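Local coordinates for protein spectinomycin phosphotransferase (Legionella pneumophila, PDB 3I1A) that probably transfers a phosphate group from a bound nucleotide to the antibiotic spectinomycin, acting as an antibiotic resistance factor with a protein-kinase-like fold, at residues 58-61 / 62-65; 133-136 / 137-140; 180-183 / 184-188. One frame throughout, in Å; residues are numbered along the deposited sequence. Where two conformers were deposited one is given.

Contact 1 of 3, residues 58-61 / 62-65; sequences HDEI and NLSI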
loop_
_atom_site.group_PDB
_atom_site.type_symbol
_atom_site.label_atom_id
_atom_site.label_comp_id
_atom_site.label_asym_id
_atom_site.label_seq_id
_atom_site.Cartn_x
_atom_site.Cartn_y
_atom_site.Cartn_z
ATOM N N HIS A 58 20.975 -8.126 -0.350
ATOM C CA HIS A 58 20.711 -7.196 -1.442
ATOM C C HIS A 58 19.945 -5.979 -0.895
ATOM O O HIS A 58 19.310 -6.053 0.156
ATOM C CB HIS A 58 19.915 -7.893 -2.548
ATOM C CG HIS A 58 20.637 -9.055 -3.162
ATOM N ND1 HIS A 58 20.046 -9.901 -4.078
ATOM C CD2 HIS A 58 21.895 -9.522 -2.978
ATOM C CE1 HIS A 58 20.909 -10.840 -4.428
ATOM N NE2 HIS A 58 22.038 -10.633 -3.775
ATOM N N ASP A 59 20.020 -4.863 -1.607
ATOM C CA ASP A 59 19.361 -3.623 -1.187
ATOM C C ASP A 59 17.843 -3.702 -1.281
ATOM O O ASP A 59 17.289 -3.947 -2.352
ATOM C CB ASP A 59 19.852 -2.455 -2.039
ATOM C CG ASP A 59 21.351 -2.245 -1.928
ATOM O OD1 ASP A 59 21.866 -2.183 -0.794
ATOM O OD2 ASP A 59 22.019 -2.128 -2.976
ATOM N N GLU A 60 17.173 -3.508 -0.152
ATOM C CA GLU A 60 15.715 -3.541 -0.118
ATOM C C GLU A 60 15.262 -2.135 -0.511
ATOM O O GLU A 60 15.702 -1.161 0.087
ATOM C CB GLU A 60 15.220 -3.857 1.299
ATOM C CG GLU A 60 15.516 -5.268 1.796
ATOM C CD GLU A 60 14.883 -6.320 0.924
ATOM O OE1 GLU A 60 13.707 -6.134 0.550
ATOM O OE2 GLU A 60 15.552 -7.334 0.614
ATOM N N ILE A 61 14.388 -2.019 -1.500
ATOM C CA ILE A 61 13.963 -0.683 -1.903
ATOM C C ILE A 61 13.329 0.064 -0.723
ATOM O O ILE A 61 13.528 1.270 -0.582
ATOM C CB ILE A 61 13.003 -0.735 -3.129
ATOM C CG1 ILE A 61 12.736 0.685 -3.636
ATOM C CG2 ILE A 61 11.705 -1.438 -2.762
ATOM C CD1 ILE A 61 13.964 1.411 -4.088
ATOM N N ASN A 62 12.586 -0.646 0.125
ATOM C CA ASN A 62 11.966 -0.008 1.285
ATOM C C ASN A 62 13.003 0.742 2.113
ATOM O O ASN A 62 12.799 1.899 2.457
ATOM C CB ASN A 62 11.261 -1.046 2.164
ATOM C CG ASN A 62 10.955 -0.528 3.565
ATOM O OD1 ASN A 62 11.685 -0.821 4.516
ATOM N ND2 ASN A 62 9.879 0.243 3.697
ATOM N N LEU A 63 14.122 0.094 2.410
ATOM C CA LEU A 63 15.142 0.729 3.237
ATOM C C LEU A 63 15.819 1.893 2.538
ATOM O O LEU A 63 16.149 2.890 3.167
ATOM C CB LEU A 63 16.167 -0.315 3.705
ATOM C CG LEU A 63 15.518 -1.399 4.588
ATOM C CD1 LEU A 63 16.496 -2.543 4.811
ATOM C CD2 LEU A 63 15.091 -0.800 5.915
ATOM N N SER A 64 16.029 1.769 1.234
ATOM C CA SER A 64 16.655 2.847 0.471
ATOM C C SER A 64 15.768 4.087 0.480
ATOM O O SER A 64 16.238 5.203 0.682
ATOM C CB SER A 64 16.880 2.416 -0.975
ATOM O OG SER A 64 17.460 3.471 -1.727
ATOM N N ILE A 65 14.475 3.886 0.257
ATOM C CA ILE A 65 13.552 5.013 0.231
ATOM C C ILE A 65 13.315 5.608 1.613
ATOM O O ILE A 65 13.234 6.818 1.736
ATOM C CB ILE A 65 12.227 4.605 -0.433
ATOM C CG1 ILE A 65 12.503 4.300 -1.907
ATOM C CG2 ILE A 65 11.193 5.724 -0.318
ATOM C CD1 ILE A 65 13.179 5.453 -2.660
HETATM O O HOH W 1 11.857 -3.569 0.385
#
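Ile61 and Ile65 sit one helical turn apart with their side chains alongside each other and pointing the same way. Their closest apolar approach brings Ile61 CD1 to 3.9 Å from Ile65 CG1. The longer branch of Ile61 stands opposite its own backbone N (chi1 -172°), which carries CD1 forward along the helix to meet the CG1 branch of Ile65. That same CG1 also lies against the backbone, 3.5 Å from Ile61 O. A second side-chain pair, Glu60 with Leu63, crosses at a slant, and here only the aliphatic root of the glutamate takes part: its CB is 4.0 Å from Leu63 CD1.

The backbone that sets these positions is the opening turn of a helix, with Glu60 as its N-cap residue. Ser64 N donates to Glu60 O at 3.2 Å. One residue on, Ile65 N reaches Ile61 O at 2.9 Å in a nearly straight bond (168° at the hydrogen). The acidic end of Glu60 folds away from Leu63 through a bend at chi2 (-60°). Its OE1 accepts a hydrogen bond from water 1 at 3.2 Å, and that water accepts one from Asn62 N at 3.0 Å, so a first-turn amide is satisfied through solvent. OE1 also forms a salt bridge with Lys54, which fixes the carboxylate from the strand side. The side-chain amide of Asn62 donates through ND2 to Trp231 O, and this side chain lies about 6 Å from that of Asp230, which binds magnesium in another crystal structure of the protein.

Helix 61-71 follows strand 48-55, as helix C does in kinase-like N-terminal lobes. Leu63 packs against strand 95-101, while Ser64 and Ile65 meet Ile137 of helix 135-138.

Contact 2 of 3, residues 133-136 / 137-140; sequences VPIS and IQQQ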
loop_
_atom_site.group_PDB
_atom_site.type_symbol
_atom_site.label_atom_id
_atom_site.label_comp_id
_atom_site.label_asym_id
_atom_site.label_seq_id
_atom_site.Cartn_x
_atom_site.Cartn_y
_atom_site.Cartn_z
ATOM N N VAL A 133 15.214 12.466 -6.261
ATOM C CA VAL A 133 15.649 11.081 -6.183
ATOM C C VAL A 133 16.992 10.903 -6.898
ATOM O O VAL A 133 17.115 11.198 -8.090
ATOM C CB VAL A 133 14.593 10.138 -6.814
ATOM C CG1 VAL A 133 15.003 8.663 -6.604
ATOM C CG2 VAL A 133 13.208 10.407 -6.180
ATOM N N PRO A 134 18.027 10.465 -6.160
ATOM C CA PRO A 134 19.339 10.264 -6.776
ATOM C C PRO A 134 19.205 9.224 -7.894
ATOM O O PRO A 134 18.408 8.286 -7.804
ATOM C CB PRO A 134 20.190 9.769 -5.612
ATOM C CG PRO A 134 19.582 10.470 -4.436
ATOM C CD PRO A 134 18.102 10.256 -4.705
ATOM N N ILE A 135 19.983 9.386 -8.957
ATOM C CA ILE A 135 19.883 8.454 -10.056
ATOM C C ILE A 135 20.067 6.999 -9.625
ATOM O O ILE A 135 19.375 6.133 -10.131
ATOM C CB ILE A 135 20.881 8.802 -11.168
ATOM C CG1 ILE A 135 20.527 10.163 -11.767
ATOM C CG2 ILE A 135 20.821 7.751 -12.276
ATOM C CD1 ILE A 135 19.157 10.195 -12.438
ATOM N N SER A 136 20.977 6.734 -8.686
ATOM C CA SER A 136 21.225 5.371 -8.222
ATOM C C SER A 136 19.939 4.767 -7.692
ATOM O O SER A 136 19.659 3.584 -7.905
ATOM C CB SER A 136 22.300 5.339 -7.121
ATOM O OG SER A 136 21.895 6.054 -5.954
ATOM N N ILE A 137 19.149 5.581 -6.999
ATOM C CA ILE A 137 17.889 5.100 -6.455
ATOM C C ILE A 137 16.809 5.048 -7.538
ATOM O O ILE A 137 15.976 4.156 -7.512
ATOM C CB ILE A 137 17.447 5.974 -5.264
ATOM C CG1 ILE A 137 18.500 5.818 -4.153
ATOM C CG2 ILE A 137 16.036 5.564 -4.780
ATOM C CD1 ILE A 137 18.336 6.757 -2.966
ATOM N N GLN A 138 16.824 5.991 -8.481
ATOM C CA GLN A 138 15.833 5.963 -9.570
ATOM C C GLN A 138 15.933 4.625 -10.309
ATOM O O GLN A 138 14.923 4.055 -10.731
ATOM C CB GLN A 138 16.061 7.096 -10.571
ATOM C CG GLN A 138 15.664 8.479 -10.046
ATOM C CD GLN A 138 15.729 9.570 -11.103
ATOM O OE1 GLN A 138 15.328 9.363 -12.261
ATOM N NE2 GLN A 138 16.210 10.754 -10.704
ATOM N N GLN A 139 17.160 4.124 -10.440
ATOM C CA GLN A 139 17.412 2.866 -11.151
ATOM C C GLN A 139 16.854 1.670 -10.397
ATOM O O GLN A 139 16.627 0.614 -10.988
ATOM C CB GLN A 139 18.920 2.698 -11.394
ATOM C CG GLN A 139 19.491 3.727 -12.388
ATOM C CD GLN A 139 21.017 3.745 -12.451
ATOM O OE1 GLN A 139 21.600 4.223 -13.427
ATOM N NE2 GLN A 139 21.669 3.243 -11.402
ATOM N N GLN A 140 16.613 1.847 -9.097
ATOM C CA GLN A 140 16.065 0.796 -8.241
ATOM C C GLN A 140 14.543 0.847 -8.124
ATOM O O GLN A 140 13.921 -0.111 -7.657
ATOM C CB GLN A 140 16.662 0.905 -6.832
ATOM C CG GLN A 140 18.163 0.967 -6.798
ATOM C CD GLN A 140 18.818 -0.288 -7.331
ATOM O OE1 GLN A 140 18.619 -0.677 -8.490
ATOM N NE2 GLN A 140 19.620 -0.934 -6.485
HETATM O O HOH W 2 21.377 1.716 -8.767
#
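Gln138 reaches back with its side-chain amide to Val133, five residues earlier, and NE2 donates to Val133 O at 2.8 Å. The bond is almost perfectly straight (176° at the hydrogen), and the acceptor lies within 1° of the glutamine amide plane, although the donor is tilted 28° from the carbonyl plane of Val133. An extended chain beyond CG gives the amide the length to span this gap, and Ile135 CD1 comes close to its NE2 and CD from another residue of the turn.

Backbone bonds form a second group. Pro134 O, at the N-cap position, accepts from two amides: a good bond from Gln138 N at 2.9 Å and a weak one, bent at the hydrogen, from Ile137 N at the same distance. Ile135 O takes Gln139 N at 3.0 Å, which completes the first turn. This is the start of the short helix 135-138 of the kinase-like fold, which comes along the chain between helix 115-129 and strand 142-143. Val133, just before the N-cap, and Gln138 have the five-residue spacing of a hydrophobic staple, but the partner offered to the valine is the aliphatic part of a glutamine.

Apolar contacts make the third group. Val133 CG1 lies 3.5 Å from Gln138 CG, the two side chains crossing, and the same methyl is 3.7 Å from Ile137 CG2. On the proline, CD meets Ile137 CD1 with the two side chains running alongside and pointing the same way; Ile137 is buried and also covers Ser64, Ile65 and Arg67 of helix 61-71.

Solvent supplies the last link: water 2 donates to Ser136 O at 2.7 Å and accepts from Gln139 NE2 at 3.1 Å.

Contact 3 of 3, residues 180-183 / 184-188; sequences QNSA and AIHRL. With DMS (dimethyl sulfoxide), chain D.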
loop_
_atom_site.group_PDB
_atom_site.type_symbol
_atom_site.label_atom_id
_atom_site.label_comp_id
_atom_site.label_asym_id
_atom_site.label_seq_id
_atom_site.Cartn_x
_atom_site.Cartn_y
_atom_site.Cartn_z
ATOM N N GLN A 180 -24.456 -9.727 -12.978
ATOM C CA GLN A 180 -25.366 -8.645 -12.610
ATOM C C GLN A 180 -24.706 -7.267 -12.703
ATOM O O GLN A 180 -25.389 -6.263 -12.855
ATOM C CB GLN A 180 -25.916 -8.838 -11.185
ATOM C CG GLN A 180 -26.574 -10.185 -10.971
ATOM C CD GLN A 180 -26.874 -10.474 -9.506
ATOM O OE1 GLN A 180 -26.099 -10.114 -8.615
ATOM N NE2 GLN A 180 -27.998 -11.138 -9.253
ATOM N N ASN A 181 -23.385 -7.232 -12.600
ATOM C CA ASN A 181 -22.633 -5.970 -12.662
ATOM C C ASN A 181 -21.698 -5.946 -13.879
ATOM O O ASN A 181 -20.659 -5.266 -13.878
ATOM C CB ASN A 181 -21.817 -5.807 -11.376
ATOM C CG ASN A 181 -22.687 -5.627 -10.169
ATOM O OD1 ASN A 181 -23.080 -4.508 -9.829
ATOM N ND2 ASN A 181 -23.027 -6.740 -9.517
ATOM N N SER A 182 -22.080 -6.675 -14.920
ATOM C CA SER A 182 -21.259 -6.784 -16.126
ATOM C C SER A 182 -20.980 -5.464 -16.827
ATOM O O SER A 182 -19.863 -5.230 -17.292
ATOM C CB SER A 182 -21.921 -7.740 -17.130
ATOM O OG SER A 182 -20.972 -8.156 -18.092
ATOM N N ALA A 183 -22.002 -4.618 -16.915
ATOM C CA ALA A 183 -21.874 -3.310 -17.568
ATOM C C ALA A 183 -20.832 -2.451 -16.857
ATOM O O ALA A 183 -19.998 -1.800 -17.498
ATOM C CB ALA A 183 -23.204 -2.606 -17.566
ATOM N N ALA A 184 -20.880 -2.457 -15.530
ATOM C CA ALA A 184 -19.926 -1.675 -14.761
ATOM C C ALA A 184 -18.531 -2.265 -14.902
ATOM O O ALA A 184 -17.561 -1.524 -14.986
ATOM C CB ALA A 184 -20.344 -1.619 -13.279
ATOM N N ILE A 185 -18.423 -3.595 -14.955
ATOM C CA ILE A 185 -17.101 -4.211 -15.058
ATOM C C ILE A 185 -16.412 -3.941 -16.395
ATOM O O ILE A 185 -15.198 -3.655 -16.461
ATOM C CB ILE A 185 -17.208 -5.713 -14.779
ATOM C CG1 ILE A 185 -17.660 -5.884 -13.322
ATOM C CG2 ILE A 185 -15.885 -6.424 -15.034
ATOM C CD1 ILE A 185 -18.014 -7.318 -12.937
ATOM N N HIS A 186 -17.180 -4.024 -17.466
ATOM C CA HIS A 186 -16.605 -3.764 -18.773
ATOM C C HIS A 186 -16.234 -2.281 -18.851
ATOM O O HIS A 186 -15.198 -1.925 -19.412
ATOM C CB HIS A 186 -17.615 -4.142 -19.867
ATOM C CG HIS A 186 -17.667 -5.614 -20.154
ATOM N ND1 HIS A 186 -17.143 -6.165 -21.302
ATOM C CD2 HIS A 186 -18.158 -6.650 -19.429
ATOM C CE1 HIS A 186 -17.306 -7.477 -21.274
ATOM N NE2 HIS A 186 -17.918 -7.798 -20.149
ATOM N N ARG A 187 -17.064 -1.419 -18.275
ATOM C CA ARG A 187 -16.781 0.020 -18.296
ATOM C C ARG A 187 -15.468 0.337 -17.563
ATOM O O ARG A 187 -14.670 1.165 -18.022
ATOM C CB ARG A 187 -17.950 0.805 -17.676
ATOM C CG ARG A 187 -17.723 2.326 -17.599
ATOM C CD ARG A 187 -18.942 3.068 -17.060
ATOM N NE ARG A 187 -18.667 4.484 -16.796
ATOM C CZ ARG A 187 -19.592 5.383 -16.486
ATOM N NH1 ARG A 187 -20.867 5.030 -16.408
ATOM N NH2 ARG A 187 -19.241 6.639 -16.228
ATOM N N LEU A 188 -15.229 -0.317 -16.425
ATOM C CA LEU A 188 -13.983 -0.085 -15.688
ATOM C C LEU A 188 -12.795 -0.456 -16.559
ATOM O O LEU A 188 -11.828 0.303 -16.661
ATOM C CB LEU A 188 -13.955 -0.917 -14.387
ATOM C CG LEU A 188 -14.903 -0.388 -13.303
ATOM C CD1 LEU A 188 -15.288 -1.496 -12.346
ATOM C CD2 LEU A 188 -14.236 0.784 -12.569
HETATM S S DMS D . -22.611 1.960 -15.331
HETATM O O DMS D . -23.396 2.939 -16.126
HETATM C C1 DMS D . -23.733 0.791 -14.662
HETATM C C2 DMS D . -21.619 0.969 -16.418
#
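The ring of His186 turns an edge, not a face, to Ser182: Ser182 O lies in the ring plane, 3.1 Å from His186 CD2. The serine hydroxyl approaches the same carbon from off the ring plane, with Ser182 OG 3.5 Å from His186 CD2. The ring is placed there by its first torsion (chi1 -80°), which sets CG beside the backbone N and points it back down the helix. Beyond the two segments the ring stacks with that of Tyr158, which probably helps to fix its rotation.

Ile185 likewise leans back along the chain. Its CG1 is anti to its carbonyl carbon (chi1 -64°) and presses to within 3.1 Å of Asn181 O, the acceptor that also receives its backbone amide, Ile185 N, at 3.0 Å. That carbonyl is therefore bonded in its own plane and covered by the side chain of the same residue.

Arg187 behaves differently, running out fully extended from CG to NE. Its guanidinium meets a dimethyl sulfoxide, probably from the crystallisation liquor, at the edge near its plane; the bond from NH1 to the DMS oxygen is weak, 3.3 Å and 129° at the hydrogen. The methyl C2 of the same molecule rests 3.5 Å from Arg187 CD. A cation-pi contact with Phe327 gives the arginine a partner within the protein.

Two further backbone bonds, His186 N to Ser182 O at 2.9 Å and Arg187 N to Ala183 O at 3.1 Å, continue the ladder begun at Asn181. Together they form the first turn of an alpha-helix following directly on another: Asn181 is the first residue to leave helix 169-180 and stands at the N-cap position of helix 182-198, but its side chain makes no capping bond; ND2 bonds back to Phe177 O.

How the contacts relate
The three contacts follow one another along the chain, each at the start of a helix. Contacts 1 and 2 are neighbours, their centres 11 Å apart, although about 70 residues separate them: Ile65 CD1 meets Ile137 CG2 at 3.6 Å, so the helix 61-71 of the five-stranded lobe packs on the short helix 135-138. Contact 1 also lies close to the residues that bind nucleotide and magnesium, whereas contacts 2 and 3 lie away from them. Contact 3 is remote, its centre 39 Å from either of the others and its nearest atoms about 27 Å away. It belongs to the helical part of the protein, opposite contact 1 across the chain's centre.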